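PDB 1XKY: dihydrodipicolinate synthase from Bacillus anthracis, which probably condenses pyruvate with aspartate semialdehyde through a Schiff base, the first committed step of lysine biosynthesis. Local coordinates for residues L139-Y144 against E166-I171. Sequence-based numbering, arbitrary orientation.
Sequences LPVMLY and ENIVAI. With K (potassium ion), chain F.
Leu143 lays its branch point against Ile168, CG lying 3.8 Å from Ile168 CG2, and the two side chains cross obliquely between neighbouring parallel strands of a TIM barrel. With Val141 and Ile171 they make up the outer face of these strands, on which Leu162 of helix 156-163 covers Leu143 and Ile168, while Val159 meets Ile171; branched aliphatic chains suit a layer closed off by a helix. Ile171 carries CG1 anti to its backbone N (chi1 -178°), where it reaches Leu143 CB at 4.0 Å. The other face, turned to the barrel interior, holds Met142 and Ala170. Alanine's short side chain leaves room for the longer methionine, which is extended as far as SD and then bends (chi3 -76°), its CE touching Ala170 CB. Between Val141 and Met142 the register slips by one residue, a beta bulge on the partner strand: Val141 pairs with Ile168 but Met142 with Ala170, and the extra residue, Val169, has psi near zero where an extended strand would have a large positive value. Its N-H still bonds Val141 O, at 2.9 Å, and its CG2 packs on Pro140 CB. Further along, Leu143 N donates to Ala170 O, resuming the parallel ladder. Ile168 O points away from strand 141-144 and binds a potassium ion at 2.7 Å, with Glu166 O at a longer distance, two waters, and the backbone oxygens of Ser163 and Ile165. Just before the strands begin, Asn167 bonds through both backbone and side chain, suited to a partly exposed edge: its backbone O accepts from Val141 N, and its side-chain amide also donates to Ala134 O on helix 123-135. That same ND2 gives a hydrogen bond to Leu139 O at 3.0 Å, the donor tilted 26° from the carbonyl plane.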
loop_
_atom_site.group_PDB
_atom_site.type_symbol
_atom_site.label_atom_id
_atom_site.label_comp_id
_atom_site.label_asym_id
_atom_site.label_seq_id
_atom_site.Cartn_x
_atom_site.Cartn_y
_atom_site.Cartn_z
ATOM N N LEU A 139 30.622 -16.789 -15.068
ATOM C CA LEU A 139 30.558 -16.584 -13.624
ATOM C C LEU A 139 29.192 -16.903 -13.038
ATOM O O LEU A 139 28.172 -16.754 -13.712
ATOM C CB LEU A 139 30.916 -15.136 -13.279
ATOM C CG LEU A 139 32.378 -14.720 -13.456
ATOM C CD1 LEU A 139 32.553 -13.310 -12.928
ATOM C CD2 LEU A 139 33.310 -15.677 -12.749
ATOM N N PRO A 140 29.174 -17.348 -11.767
ATOM C CA PRO A 140 27.933 -17.477 -11.025
ATOM C C PRO A 140 27.180 -16.146 -10.904
ATOM O O PRO A 140 27.801 -15.063 -10.832
ATOM C CB PRO A 140 28.391 -17.959 -9.642
ATOM C CG PRO A 140 29.726 -18.534 -9.853
ATOM C CD PRO A 140 30.336 -17.772 -10.965
ATOM N N VAL A 141 25.852 -16.242 -10.882
ATOM C CA VAL A 141 24.969 -15.086 -10.819
ATOM C C VAL A 141 24.040 -15.173 -9.598
ATOM O O VAL A 141 23.418 -16.217 -9.344
ATOM C CB VAL A 141 24.110 -14.974 -12.106
ATOM C CG1 VAL A 141 23.032 -13.899 -11.961
ATOM C CG2 VAL A 141 24.988 -14.703 -13.306
ATOM N N MET A 142 23.957 -14.067 -8.860
ATOM C CA MET A 142 22.997 -13.892 -7.781
ATOM C C MET A 142 21.991 -12.833 -8.231
ATOM O O MET A 142 22.364 -11.719 -8.608
ATOM C CB MET A 142 23.689 -13.455 -6.484
ATOM C CG MET A 142 22.740 -13.234 -5.292
ATOM S SD MET A 142 23.553 -12.732 -3.741
ATOM C CE MET A 142 24.257 -14.276 -3.200
ATOM N N LEU A 143 20.714 -13.204 -8.202
ATOM C CA LEU A 143 19.630 -12.277 -8.470
ATOM C C LEU A 143 19.374 -11.408 -7.240
ATOM O O LEU A 143 19.647 -11.813 -6.110
ATOM C CB LEU A 143 18.362 -13.047 -8.825
ATOM C CG LEU A 143 18.402 -14.024 -9.995
ATOM C CD1 LEU A 143 17.070 -14.746 -10.079
ATOM C CD2 LEU A 143 18.712 -13.322 -11.300
ATOM N N TYR A 144 18.834 -10.216 -7.463
ATOM C CA TYR A 144 18.524 -9.303 -6.375
ATOM C C TYR A 144 17.098 -8.791 -6.541
ATOM O O TYR A 144 16.809 -7.994 -7.442
ATOM C CB TYR A 144 19.557 -8.170 -6.349
ATOM C CG TYR A 144 19.424 -7.136 -5.243
ATOM C CD1 TYR A 144 18.589 -7.328 -4.140
ATOM C CD2 TYR A 144 20.193 -5.972 -5.286
ATOM C CE1 TYR A 144 18.502 -6.376 -3.132
ATOM C CE2 TYR A 144 20.110 -5.016 -4.285
ATOM C CZ TYR A 144 19.265 -5.222 -3.214
ATOM O OH TYR A 144 19.195 -4.269 -2.221
ATOM N N GLU A 166 22.100 -22.754 -15.516
ATOM C CA GLU A 166 23.241 -23.348 -14.820
ATOM C C GLU A 166 23.949 -22.384 -13.862
ATOM O O GLU A 166 24.160 -22.719 -12.698
ATOM C CB GLU A 166 24.237 -23.921 -15.835
ATOM C CG GLU A 166 25.480 -24.515 -15.214
ATOM C CD GLU A 166 26.369 -25.220 -16.223
ATOM O OE1 GLU A 166 26.956 -26.258 -15.849
ATOM O OE2 GLU A 166 26.484 -24.745 -17.381
ATOM N N ASN A 167 24.298 -21.192 -14.333
ATOM C CA ASN A 167 25.104 -20.266 -13.516
ATOM C C ASN A 167 24.312 -19.258 -12.661
ATOM O O ASN A 167 24.911 -18.383 -12.039
ATOM C CB ASN A 167 26.149 -19.545 -14.381
ATOM C CG ASN A 167 25.534 -18.668 -15.445
ATOM O OD1 ASN A 167 24.450 -18.956 -15.951
ATOM N ND2 ASN A 167 26.230 -17.591 -15.799
ATOM N N ILE A 168 22.984 -19.370 -12.626
ATOM C CA ILE A 168 22.171 -18.567 -11.699
ATOM C C ILE A 168 21.958 -19.405 -10.435
ATOM O O ILE A 168 21.150 -20.348 -10.423
ATOM C CB ILE A 168 20.828 -18.098 -12.316
ATOM C CG1 ILE A 168 21.086 -17.337 -13.622
ATOM C CG2 ILE A 168 20.081 -17.210 -11.308
ATOM C CD1 ILE A 168 19.855 -16.768 -14.309
ATOM N N VAL A 169 22.703 -19.060 -9.386
ATOM C CA VAL A 169 22.908 -19.943 -8.234
ATOM C C VAL A 169 22.303 -19.462 -6.912
ATOM O O VAL A 169 22.244 -20.229 -5.940
ATOM C CB VAL A 169 24.424 -20.238 -8.025
ATOM C CG1 VAL A 169 25.027 -20.864 -9.269
ATOM C CG2 VAL A 169 25.220 -18.971 -7.624
ATOM N N ALA A 170 21.851 -18.212 -6.866
ATOM C CA ALA A 170 21.350 -17.638 -5.618
ATOM C C ALA A 170 20.496 -16.401 -5.862
ATOM O O ALA A 170 20.494 -15.845 -6.962
ATOM C CB ALA A 170 22.512 -17.298 -4.686
ATOM N N ILE A 171 19.762 -15.996 -4.824
ATOM C CA ILE A 171 18.994 -14.757 -4.841
ATOM C C ILE A 171 19.139 -14.035 -3.499
ATOM O O ILE A 171 19.116 -14.662 -2.432
ATOM C CB ILE A 171 17.497 -14.995 -5.204
ATOM C CG1 ILE A 171 16.719 -13.668 -5.255
ATOM C CG2 ILE A 171 16.848 -15.985 -4.240
ATOM C CD1 ILE A 171 15.414 -13.765 -6.006
HETATM K K K F . 21.311 -22.929 -11.262
HETATM O O HOH W 1 21.867 -23.464 -8.439
HETATM O O HOH W 2 21.382 -25.366 -12.250
#